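Local coordinates for protein C2 toxin component I (Clostridium botulinum, PDB 2J3X) that acts as the ADP-ribosyltransferase component of the binary C2 toxin, transferring ADP-ribose from NAD to actin in target cells, at residues N92-D97 with F172-L177; E140-S145 with S216-F221; S313-E318 with K415-V420; K339-L344 with F398-I403. The protein carries 2 engineered substitutions. All coordinates share one frame; numbering follows the deposited sequence.

The N-terminal and C-terminal halves of the chain each resemble an ADP-ribosyltransferase domain, and each holds two contacts. In the N-terminal half, 92-97 opens interaction 1 and 140-145 opens interaction 2. Residues 172-177 close the first loop and 216-221 the second, so the two cross. Both reach the same eight-stranded sheet, at opposite outer strands. In the C-terminal half, 313-318 opens interaction 3 and 339-344 opens interaction 4. Interaction 4 closes first, at 398-403, within the span of interaction 3, which closes at 415-420. Their closing segments are neighbouring strands of a five-stranded sheet, where Val419 packs on Ile403. Interaction 2 touches both: Phe144 packs on Val420, and Arg402 probably hydrogen-bonds to the carbonyl oxygen of Thr142.

Interaction 1: N92-D97 with F172-L177; sequences NTLDRD and FDYGVL. With SO4 (sulfate ion), chain T.
Thr93 and Asp173 form a single beta bridge at the margin of the eight-stranded sheet. It joins the loop after helix 77-90 to the chain that runs into the outermost strand, 175-178. Two backbone bonds flank it. Tyr174 N donates to Asn92 O (2.9 Å), and Leu94 N donates to Phe172 O (2.9 Å). The Tyr174 ring lies between two side chains of the loop. On one face Leu94 CD2 sits over the centre, 3.6 Å from the ring centroid, a CH-pi contact. On the opposite face Asn92 ND2 lies toward the rim, 3.4 Å from Tyr174 CZ. With CG anti to the backbone N (chi1 -154°), the Asn92 amide comes to this ring face, turned 30° from the ring plane. The same ND2 gives an N-H to Tyr174 O at 2.9 Å, from above the carbonyl plane. Asn92 OD1 takes a bond from Lys32. Tyr174 OH is bonded to Glu25 of helix 15-30, and a water lies 3.1 Å from Tyr174 OH. A sulfate, probably from the crystallisation liquor, is held by Arg96 NH1 at its O3 (3.0 Å) and by Trp21. Both ends of the Asn92 amide are thus engaged, which fixes its flip. The phenol is held by its two faces and its hydroxyl together, so little freedom to rotate is expected.

Interaction 2: E140-S145 with S216-F221; sequences EYTKFS and SQELDF
Glu140 and Glu218 both hold CG anti to the backbone N (chi1 -175° and -176°) and stay extended beyond it, which brings their carboxylates together. The two groups cross with their planes 31° apart. Glu140 OE1 lies 3.5 Å from Glu218 CD and 3.6 Å from Glu218 OE2. These are like charges if both acids are ionised. The crystal is at pH 3.0, so one or both may well be protonated. Glu218 OE2 also has a salt bridge to Arg368, which would offset the repulsion. The other oxygen, Glu140 OE2, lies 3.6 Å from Ser216 CB. A water donates to Glu140 OE2 at 2.5 Å and makes a weak bond to Gln217 O. Thr142 comes in at about a right angle to Glu218, with its OG1 3.7 Å from Glu218 OE1. That hydroxyl is bonded instead to Ser192 and Arg366. The contact lies where the two halves of the protein meet. Strand 141-143 is an outer strand of the eight-stranded sheet, paired with strand 191-203. Segment 216-221 leaves strand 206-216 of that sheet and passes strand 295-301, an outer strand of the five-stranded sheet, where Leu219 makes a backbone bond with Ile296.

Interaction 3: S313-E318 with K415-V420; sequences SFDKKE and KMTQVV
Asp315 grips Thr417 with both carboxylate oxygens, and this is the tight part of the contact. Thr417 OG1 donates to Asp315 OD1 at 2.6 Å, on the syn side but 33° out of the carboxylate plane. Thr417 N donates to Asp315 OD2 at 2.9 Å; OD2 receives it on its syn lone pair, and the bond is nearly straight (163°). A water adds a third link. It donates to Asp315 OD2 (2.7 Å) and to Thr417 O, and accepts from Phe314 N. Thr417 CG2 is anti to the backbone N (chi1 -59° for OG1) and meets Phe314 CB at 3.7 Å. The hairpin of strands 315-318 and 321-324 is attached here to strand 414-426 of the five-stranded sheet. An ST turn precedes it: Ser313 OG accepts from Asp315 N, at 3.0 Å. Packing is slacker at the Phe314 ring. Val419 CG1 lies over one face of that ring, 4.1 Å from Phe314 CE2, and the two side chains cross at about a right angle. Beyond Asp315 the hairpin strand runs away from strand 414-426. Lys316 and Glu318 turn to each other there, in a weak salt bridge between NZ and OE1 (3.3 Å), while Lys317 is exposed.

Interaction 4: K339-L344 with F398-I403; sequences KEIENL and FKIFRI. With SO4 (sulfate ion), chain R.
Ile341 and Phe398 face each other as a hydrogen-bonded antiparallel pair, and Glu340 and Lys399 as the non-hydrogen-bonded pair beside it. The short strand 340-341 is added here to the edge of the five-stranded sheet, along strand 397-411. Ile341 N donates to Phe398 O (2.8 Å), Phe398 N to Ile341 O (3.1 Å), and Ile400 N to Lys339 O (2.9 Å).

Ile341 and Ile400 make the apolar contact. Each holds CG1 anti to the carbonyl carbon. The second torsions differ: Ile341 CD1 turns back (chi2 -66°), while Ile400 CD1 stays extended. Ile400 CD1 comes 3.8 Å from Ile341 CG1. Trp336 of helix 326-336 and Phe365 touch Ile341 as well. Asn343 ND2 sits at the edge of the Phe398 ring, 4.1 Å from CD2, with amide and ring planes 87° apart. That N-H group is bonded to Ser396 O, which sets its position.

On the face with Glu340 and Lys399, the Lys399 chain is extended up to CE and bends at its end, where NZ reaches Gly338 O. Lys339, just before the strand, bends twice, at CE and at NZ. Lys339 NZ reaches sulfate O3 (2.9 Å), and Glu340 N points almost straight at sulfate O1 (2.6 Å). The sulfate is probably from the crystallisation liquor.

The backbone bonds fix the register, and the Ile341-Ile400 pair adds an apolar contact. The ammonium of Lys339 and the N-H of Glu340 together form a site suited to an anion.

Interaction 1: N92-D97 with F172-L177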
# COMPACT_ATOMS: atom_id res chain seq x y z
N ASN A 92 -12.85 13.80 15.39
CA ASN A 92 -12.07 15.01 15.53
C ASN A 92 -11.54 15.48 14.20
O ASN A 92 -10.77 14.77 13.57
CB ASN A 92 -10.93 14.69 16.49
CG ASN A 92 -10.40 15.90 17.22
OD1 ASN A 92 -11.18 16.65 17.81
ND2 ASN A 92 -9.09 16.04 17.28
N THR A 93 -11.97 16.65 13.71
CA THR A 93 -11.58 17.08 12.38
C THR A 93 -10.88 18.44 12.38
O THR A 93 -11.28 19.35 13.14
CB THR A 93 -12.79 17.18 11.45
OG1 THR A 93 -13.79 18.02 12.04
CG2 THR A 93 -13.43 15.78 11.25
N LEU A 94 -9.88 18.60 11.50
CA LEU A 94 -9.10 19.85 11.44
C LEU A 94 -9.96 21.05 11.07
O LEU A 94 -10.76 20.96 10.14
CB LEU A 94 -7.99 19.74 10.40
CG LEU A 94 -6.81 18.87 10.91
CD1 LEU A 94 -5.90 18.54 9.73
CD2 LEU A 94 -6.02 19.58 12.07
N ASP A 95 -9.77 22.18 11.75
CA ASP A 95 -10.47 23.40 11.32
C ASP A 95 -9.54 24.33 10.53
O ASP A 95 -9.97 25.35 9.98
CB ASP A 95 -11.15 24.11 12.51
CG ASP A 95 -10.17 24.61 13.56
OD1 ASP A 95 -8.96 24.33 13.47
OD2 ASP A 95 -10.63 25.33 14.49
N ARG A 96 -8.27 23.92 10.42
CA ARG A 96 -7.25 24.64 9.65
C ARG A 96 -6.37 23.57 8.97
O ARG A 96 -6.33 22.44 9.46
CB ARG A 96 -6.34 25.46 10.59
CG ARG A 96 -7.01 26.41 11.56
CD ARG A 96 -6.15 26.53 12.81
NE ARG A 96 -4.95 27.33 12.56
CZ ARG A 96 -4.06 27.71 13.49
NH1 ARG A 96 -4.19 27.36 14.78
NH2 ARG A 96 -3.01 28.43 13.10
N ASP A 97 -5.63 23.95 7.93
CA ASP A 97 -4.62 23.05 7.34
C ASP A 97 -3.51 22.86 8.37
O ASP A 97 -3.37 23.67 9.29
CB ASP A 97 -4.00 23.66 6.11
CG ASP A 97 -4.92 23.71 4.89
OD1 ASP A 97 -6.09 23.25 4.93
OD2 ASP A 97 -4.40 24.18 3.85
N PHE A 172 -9.81 17.16 7.65
CA PHE A 172 -9.31 15.77 7.83
C PHE A 172 -9.34 15.35 9.29
O PHE A 172 -9.12 16.15 10.17
CB PHE A 172 -7.89 15.66 7.32
CG PHE A 172 -7.78 15.37 5.88
CD1 PHE A 172 -8.66 15.95 4.95
CD2 PHE A 172 -6.72 14.59 5.42
CE1 PHE A 172 -8.49 15.72 3.58
CE2 PHE A 172 -6.55 14.39 4.05
CZ PHE A 172 -7.44 14.94 3.15
N ASP A 173 -9.63 14.07 9.55
CA ASP A 173 -9.68 13.54 10.91
C ASP A 173 -8.29 13.55 11.47
O ASP A 173 -7.30 13.34 10.74
CB ASP A 173 -10.12 12.06 10.91
CG ASP A 173 -11.51 11.87 10.31
OD1 ASP A 173 -12.35 12.78 10.34
OD2 ASP A 173 -11.75 10.78 9.76
N TYR A 174 -8.19 13.77 12.78
CA TYR A 174 -6.89 13.81 13.44
C TYR A 174 -6.97 13.62 14.92
O TYR A 174 -7.99 13.93 15.55
CB TYR A 174 -6.10 15.10 13.16
CG TYR A 174 -6.58 16.28 13.99
CD1 TYR A 174 -7.80 16.88 13.72
CD2 TYR A 174 -5.77 16.82 15.02
CE1 TYR A 174 -8.27 17.99 14.48
CE2 TYR A 174 -6.21 17.94 15.80
CZ TYR A 174 -7.46 18.49 15.51
OH TYR A 174 -7.90 19.59 16.22
N GLY A 175 -5.86 13.14 15.47
CA GLY A 175 -5.60 13.06 16.86
C GLY A 175 -4.30 13.78 17.10
O GLY A 175 -3.63 14.19 16.14
N VAL A 176 -3.98 13.96 18.37
CA VAL A 176 -2.72 14.60 18.76
C VAL A 176 -2.00 13.72 19.73
O VAL A 176 -2.59 13.22 20.71
CB VAL A 176 -2.93 16.03 19.34
CG1 VAL A 176 -1.56 16.60 19.81
CG2 VAL A 176 -3.56 16.94 18.25
N LEU A 177 -0.70 13.54 19.47
CA LEU A 177 0.14 12.78 20.35
C LEU A 177 1.33 13.61 20.78
O LEU A 177 1.81 14.43 20.01
CB LEU A 177 0.67 11.58 19.58
CG LEU A 177 -0.32 10.53 19.08
CD1 LEU A 177 0.51 9.42 18.43
CD2 LEU A 177 -1.25 9.99 20.21
S SO4 T . -6.82 24.60 16.35
O1 SO4 T . -7.47 24.83 17.63
O2 SO4 T . -7.59 25.31 15.33
O3 SO4 T . -5.44 25.12 16.39
O4 SO4 T . -6.83 23.17 16.01
O HOH W 1 -8.40 22.02 14.37

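Interaction 2: E140-S145 with S216-F221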
# COMPACT_ATOMS: atom_id res chain seq x y z
N GLU A 140 3.66 7.22 -6.09
CA GLU A 140 2.72 7.31 -4.95
C GLU A 140 2.98 6.20 -3.96
O GLU A 140 2.96 4.99 -4.32
CB GLU A 140 1.30 7.24 -5.48
CG GLU A 140 0.23 7.44 -4.40
CD GLU A 140 -1.15 7.65 -5.01
OE1 GLU A 140 -1.44 7.05 -6.07
OE2 GLU A 140 -1.94 8.40 -4.41
N TYR A 141 3.25 6.59 -2.72
CA TYR A 141 3.71 5.63 -1.69
C TYR A 141 2.73 5.59 -0.53
O TYR A 141 2.59 6.56 0.21
CB TYR A 141 5.06 6.10 -1.15
CG TYR A 141 6.12 6.13 -2.22
CD1 TYR A 141 6.78 4.96 -2.63
CD2 TYR A 141 6.48 7.36 -2.83
CE1 TYR A 141 7.78 5.01 -3.62
CE2 TYR A 141 7.46 7.43 -3.80
CZ TYR A 141 8.12 6.25 -4.19
OH TYR A 141 9.11 6.31 -5.16
N THR A 142 2.06 4.45 -0.35
CA THR A 142 1.03 4.39 0.67
C THR A 142 1.57 4.06 2.05
O THR A 142 2.39 3.12 2.24
CB THR A 142 0.00 3.28 0.25
OG1 THR A 142 -0.39 3.55 -1.11
CG2 THR A 142 -1.22 3.22 1.20
N LYS A 143 1.09 4.80 3.06
CA LYS A 143 1.33 4.48 4.45
C LYS A 143 0.15 3.62 4.93
O LYS A 143 -0.94 4.11 5.14
CB LYS A 143 1.43 5.77 5.28
CG LYS A 143 1.88 5.48 6.74
CD LYS A 143 3.41 5.35 6.85
CE LYS A 143 3.82 5.12 8.31
NZ LYS A 143 5.31 4.96 8.25
N PHE A 144 0.37 2.31 5.02
CA PHE A 144 -0.73 1.42 5.39
C PHE A 144 -1.24 1.63 6.80
O PHE A 144 -2.46 1.51 7.03
CB PHE A 144 -0.29 -0.05 5.19
CG PHE A 144 0.16 -0.33 3.80
CD1 PHE A 144 -0.73 -0.28 2.70
CD2 PHE A 144 1.51 -0.67 3.57
CE1 PHE A 144 -0.26 -0.59 1.38
CE2 PHE A 144 1.98 -0.96 2.28
CZ PHE A 144 1.09 -0.91 1.18
N SER A 145 -0.36 2.01 7.72
CA SER A 145 -0.73 2.21 9.12
C SER A 145 -1.25 3.64 9.25
O SER A 145 -1.34 4.36 8.27
CB SER A 145 0.47 2.03 10.05
OG SER A 145 1.48 3.01 9.74
N SER A 216 -2.31 12.09 -0.41
CA SER A 216 -3.30 11.65 -1.38
C SER A 216 -3.98 10.36 -0.91
O SER A 216 -3.56 9.77 0.07
CB SER A 216 -2.66 11.48 -2.77
OG SER A 216 -1.63 12.44 -3.01
N GLN A 217 -5.02 9.94 -1.63
CA GLN A 217 -5.70 8.71 -1.25
C GLN A 217 -5.90 7.90 -2.49
O GLN A 217 -6.65 8.33 -3.38
CB GLN A 217 -7.08 9.04 -0.69
CG GLN A 217 -7.05 9.43 0.73
CD GLN A 217 -8.39 10.04 1.15
OE1 GLN A 217 -8.76 11.14 0.70
NE2 GLN A 217 -9.10 9.33 2.01
N GLU A 218 -5.18 6.78 -2.61
CA GLU A 218 -5.25 6.00 -3.81
C GLU A 218 -6.37 4.98 -3.59
O GLU A 218 -6.44 4.37 -2.52
CB GLU A 218 -3.91 5.23 -4.01
CG GLU A 218 -3.91 4.48 -5.32
CD GLU A 218 -2.54 3.82 -5.53
OE1 GLU A 218 -1.85 3.50 -4.52
OE2 GLU A 218 -2.18 3.61 -6.69
N LEU A 219 -7.25 4.81 -4.58
CA LEU A 219 -8.45 3.95 -4.37
C LEU A 219 -7.98 2.51 -4.18
O LEU A 219 -7.25 1.98 -5.02
CB LEU A 219 -9.34 4.00 -5.61
CG LEU A 219 -10.69 3.25 -5.49
CD1 LEU A 219 -11.48 3.70 -4.26
CD2 LEU A 219 -11.46 3.46 -6.79
N ASP A 220 -8.34 1.90 -3.05
CA ASP A 220 -7.79 0.57 -2.67
C ASP A 220 -8.71 0.04 -1.57
O ASP A 220 -9.00 0.78 -0.58
CB ASP A 220 -6.39 0.80 -2.09
CG ASP A 220 -5.61 -0.49 -1.78
OD1 ASP A 220 -6.21 -1.60 -1.62
OD2 ASP A 220 -4.37 -0.34 -1.61
N PHE A 221 -9.18 -1.21 -1.72
CA PHE A 221 -10.14 -1.77 -0.76
C PHE A 221 -9.51 -2.83 0.14
O PHE A 221 -10.22 -3.39 1.02
CB PHE A 221 -11.29 -2.42 -1.55
CG PHE A 221 -11.99 -1.40 -2.47
CD1 PHE A 221 -12.79 -0.41 -1.90
CD2 PHE A 221 -11.78 -1.43 -3.86
CE1 PHE A 221 -13.42 0.54 -2.77
CE2 PHE A 221 -12.39 -0.49 -4.73
CZ PHE A 221 -13.20 0.50 -4.15
O HOH W 2 -4.12 9.02 -5.42

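Interaction 3: S313-E318 with K415-V420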
# COMPACT_ATOMS: atom_id res chain seq x y z
N SER A 313 10.35 -19.42 2.31
CA SER A 313 9.76 -18.76 3.49
C SER A 313 10.64 -17.66 4.00
O SER A 313 11.89 -17.80 4.02
CB SER A 313 9.56 -19.78 4.63
OG SER A 313 9.12 -19.16 5.84
N PHE A 314 9.99 -16.60 4.52
CA PHE A 314 10.69 -15.52 5.20
C PHE A 314 10.78 -15.65 6.71
O PHE A 314 11.27 -14.73 7.40
CB PHE A 314 9.97 -14.18 4.85
CG PHE A 314 10.18 -13.70 3.44
CD1 PHE A 314 11.42 -13.16 3.04
CD2 PHE A 314 9.13 -13.74 2.54
CE1 PHE A 314 11.61 -12.67 1.74
CE2 PHE A 314 9.31 -13.26 1.23
CZ PHE A 314 10.58 -12.69 0.86
N ASP A 315 10.27 -16.76 7.25
CA ASP A 315 10.26 -16.94 8.69
C ASP A 315 11.32 -17.92 9.14
O ASP A 315 11.60 -18.88 8.40
CB ASP A 315 8.90 -17.47 9.09
CG ASP A 315 7.83 -16.37 8.98
OD1 ASP A 315 7.99 -15.37 9.70
OD2 ASP A 315 6.93 -16.53 8.15
N LYS A 316 11.84 -17.69 10.35
CA LYS A 316 12.79 -18.62 10.98
C LYS A 316 12.35 -18.85 12.44
O LYS A 316 11.51 -18.10 12.98
CB LYS A 316 14.22 -18.06 10.89
CG LYS A 316 14.41 -16.77 11.67
CD LYS A 316 15.83 -16.17 11.59
CE LYS A 316 15.95 -15.03 12.63
NZ LYS A 316 17.36 -14.48 12.85
N LYS A 317 12.89 -19.90 13.06
CA LYS A 317 12.67 -20.17 14.50
C LYS A 317 13.79 -19.62 15.38
O LYS A 317 14.96 -19.83 15.09
CB LYS A 317 12.57 -21.67 14.76
CG LYS A 317 11.53 -22.39 13.94
CD LYS A 317 11.08 -23.69 14.60
CE LYS A 317 10.11 -23.44 15.72
NZ LYS A 317 9.15 -24.57 15.84
N GLU A 318 13.41 -18.93 16.45
CA GLU A 318 14.39 -18.42 17.42
C GLU A 318 13.87 -18.60 18.85
O GLU A 318 12.93 -17.92 19.27
CB GLU A 318 14.69 -16.94 17.17
CG GLU A 318 15.98 -16.46 17.81
CD GLU A 318 16.75 -15.54 16.88
OE1 GLU A 318 17.21 -16.02 15.81
OE2 GLU A 318 16.90 -14.34 17.22
N LYS A 415 0.82 -17.13 12.07
CA LYS A 415 1.13 -15.84 11.43
C LYS A 415 2.21 -16.13 10.42
O LYS A 415 2.94 -17.13 10.57
CB LYS A 415 1.72 -14.88 12.46
CG LYS A 415 0.79 -14.47 13.59
CD LYS A 415 1.36 -13.29 14.34
CE LYS A 415 2.57 -13.62 15.19
NZ LYS A 415 2.59 -12.66 16.37
N MET A 416 2.35 -15.30 9.38
CA MET A 416 3.35 -15.59 8.36
C MET A 416 3.96 -14.26 7.89
O MET A 416 3.23 -13.29 7.64
CB MET A 416 2.68 -16.37 7.21
CG MET A 416 3.64 -16.81 6.15
SD MET A 416 2.85 -17.63 4.75
CE MET A 416 1.63 -18.50 5.67
N THR A 417 5.28 -14.22 7.77
CA THR A 417 5.92 -13.04 7.16
C THR A 417 5.62 -13.10 5.66
O THR A 417 5.87 -14.10 4.94
CB THR A 417 7.43 -12.98 7.42
OG1 THR A 417 7.66 -12.94 8.84
CG2 THR A 417 8.03 -11.74 6.82
N GLN A 418 5.10 -11.98 5.20
CA GLN A 418 4.76 -11.83 3.79
C GLN A 418 5.22 -10.48 3.29
O GLN A 418 5.68 -9.66 4.08
CB GLN A 418 3.24 -11.95 3.57
CG GLN A 418 2.65 -13.21 4.28
CD GLN A 418 1.27 -13.59 3.78
OE1 GLN A 418 0.47 -12.73 3.39
NE2 GLN A 418 0.94 -14.88 3.85
N VAL A 419 5.12 -10.26 1.98
CA VAL A 419 5.62 -8.97 1.44
C VAL A 419 4.55 -8.40 0.54
O VAL A 419 4.01 -9.12 -0.35
CB VAL A 419 6.97 -9.13 0.67
CG1 VAL A 419 8.19 -9.39 1.67
CG2 VAL A 419 6.85 -10.21 -0.49
N VAL A 420 4.31 -7.08 0.69
CA VAL A 420 3.40 -6.38 -0.21
C VAL A 420 4.22 -5.67 -1.28
O VAL A 420 5.03 -4.80 -0.96
CB VAL A 420 2.58 -5.34 0.65
CG1 VAL A 420 1.65 -4.49 -0.25
CG2 VAL A 420 1.77 -6.13 1.74
O HOH W 3 7.16 -16.26 5.45

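Interaction 4: K339-L344 with F398-I403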
# COMPACT_ATOMS: atom_id res chain seq x y z
N LYS A 339 12.54 -4.11 -10.46
CA LYS A 339 12.47 -5.12 -11.49
C LYS A 339 11.09 -5.20 -12.11
O LYS A 339 10.11 -4.81 -11.51
CB LYS A 339 12.80 -6.50 -10.91
CG LYS A 339 14.28 -6.63 -10.53
CD LYS A 339 14.70 -8.06 -10.15
CE LYS A 339 14.75 -9.03 -11.34
NZ LYS A 339 15.80 -8.63 -12.35
N GLU A 340 11.07 -5.74 -13.32
CA GLU A 340 9.86 -5.89 -14.13
C GLU A 340 9.31 -7.31 -14.00
O GLU A 340 10.07 -8.27 -13.81
CB GLU A 340 10.20 -5.61 -15.58
CG GLU A 340 10.62 -4.18 -15.73
CD GLU A 340 10.81 -3.72 -17.15
OE1 GLU A 340 10.64 -4.53 -18.12
OE2 GLU A 340 11.12 -2.51 -17.29
N ILE A 341 8.00 -7.43 -14.09
CA ILE A 341 7.29 -8.70 -13.91
C ILE A 341 6.41 -8.87 -15.13
O ILE A 341 5.63 -8.00 -15.48
CB ILE A 341 6.42 -8.72 -12.61
CG1 ILE A 341 7.30 -8.52 -11.37
CG2 ILE A 341 5.62 -10.03 -12.47
CD1 ILE A 341 8.29 -9.69 -11.13
N GLU A 342 6.57 -9.98 -15.83
CA GLU A 342 5.79 -10.21 -17.05
C GLU A 342 4.60 -11.13 -16.79
O GLU A 342 4.58 -11.91 -15.82
CB GLU A 342 6.66 -10.83 -18.14
CG GLU A 342 7.64 -9.92 -18.85
CD GLU A 342 8.44 -10.66 -19.96
OE1 GLU A 342 8.16 -11.85 -20.22
OE2 GLU A 342 9.36 -10.07 -20.56
N ASN A 343 3.59 -11.04 -17.65
CA ASN A 343 2.46 -11.99 -17.60
C ASN A 343 2.16 -12.32 -19.04
O ASN A 343 1.51 -11.55 -19.71
CB ASN A 343 1.21 -11.35 -16.97
CG ASN A 343 1.35 -11.13 -15.50
OD1 ASN A 343 1.04 -12.02 -14.69
ND2 ASN A 343 1.80 -9.92 -15.10
N LEU A 344 2.66 -13.46 -19.55
CA LEU A 344 2.46 -13.77 -20.97
C LEU A 344 1.01 -14.06 -21.33
O LEU A 344 0.56 -13.66 -22.38
CB LEU A 344 3.37 -14.94 -21.39
CG LEU A 344 4.86 -14.57 -21.53
CD1 LEU A 344 5.66 -15.81 -22.00
CD2 LEU A 344 5.00 -13.43 -22.50
N PHE A 398 4.45 -5.17 -15.42
CA PHE A 398 4.49 -4.28 -14.24
C PHE A 398 5.95 -4.06 -13.79
O PHE A 398 6.82 -4.89 -14.04
CB PHE A 398 3.69 -4.88 -13.06
CG PHE A 398 2.23 -4.90 -13.30
CD1 PHE A 398 1.44 -3.76 -13.01
CD2 PHE A 398 1.62 -6.04 -13.87
CE1 PHE A 398 0.03 -3.77 -13.23
CE2 PHE A 398 0.25 -6.03 -14.15
CZ PHE A 398 -0.55 -4.92 -13.84
N LYS A 399 6.21 -2.93 -13.16
CA LYS A 399 7.50 -2.63 -12.59
C LYS A 399 7.27 -2.46 -11.09
O LYS A 399 6.40 -1.69 -10.69
CB LYS A 399 8.07 -1.31 -13.17
CG LYS A 399 9.44 -0.99 -12.61
CD LYS A 399 10.17 0.02 -13.59
CE LYS A 399 11.26 0.82 -12.87
NZ LYS A 399 12.63 0.19 -12.87
N ILE A 400 8.00 -3.23 -10.27
CA ILE A 400 7.96 -3.08 -8.84
C ILE A 400 8.65 -1.83 -8.41
O ILE A 400 9.80 -1.60 -8.80
CB ILE A 400 8.71 -4.30 -8.17
CG1 ILE A 400 7.98 -5.57 -8.66
CG2 ILE A 400 8.72 -4.16 -6.67
CD1 ILE A 400 8.71 -6.93 -8.21
N PHE A 401 7.96 -1.04 -7.60
CA PHE A 401 8.61 0.17 -7.10
C PHE A 401 8.75 0.22 -5.59
O PHE A 401 9.44 1.11 -5.07
CB PHE A 401 7.92 1.42 -7.72
CG PHE A 401 6.53 1.66 -7.22
CD1 PHE A 401 6.32 2.35 -5.96
CD2 PHE A 401 5.42 1.19 -7.95
CE1 PHE A 401 4.99 2.55 -5.46
CE2 PHE A 401 4.08 1.39 -7.44
CZ PHE A 401 3.88 2.04 -6.21
N ARG A 402 8.14 -0.72 -4.85
CA ARG A 402 8.42 -0.79 -3.41
C ARG A 402 7.91 -2.14 -2.92
O ARG A 402 6.96 -2.69 -3.48
CB ARG A 402 7.64 0.33 -2.68
CG ARG A 402 7.94 0.40 -1.18
CD ARG A 402 7.17 1.62 -0.55
NE ARG A 402 5.72 1.37 -0.55
CZ ARG A 402 4.83 1.91 0.30
NH1 ARG A 402 5.22 2.82 1.21
NH2 ARG A 402 3.55 1.51 0.25
N ILE A 403 8.56 -2.65 -1.89
CA ILE A 403 8.22 -3.93 -1.31
C ILE A 403 8.27 -3.72 0.17
O ILE A 403 9.31 -3.33 0.74
CB ILE A 403 9.24 -5.05 -1.72
CG1 ILE A 403 9.21 -5.25 -3.22
CG2 ILE A 403 8.83 -6.40 -1.04
CD1 ILE A 403 10.50 -5.96 -3.75
S SO4 R . 14.33 -6.17 -14.99
O1 SO4 R . 13.28 -6.78 -14.18
O2 SO4 R . 14.46 -4.74 -14.70
O3 SO4 R . 15.59 -6.86 -14.69
O4 SO4 R . 14.03 -6.32 -16.42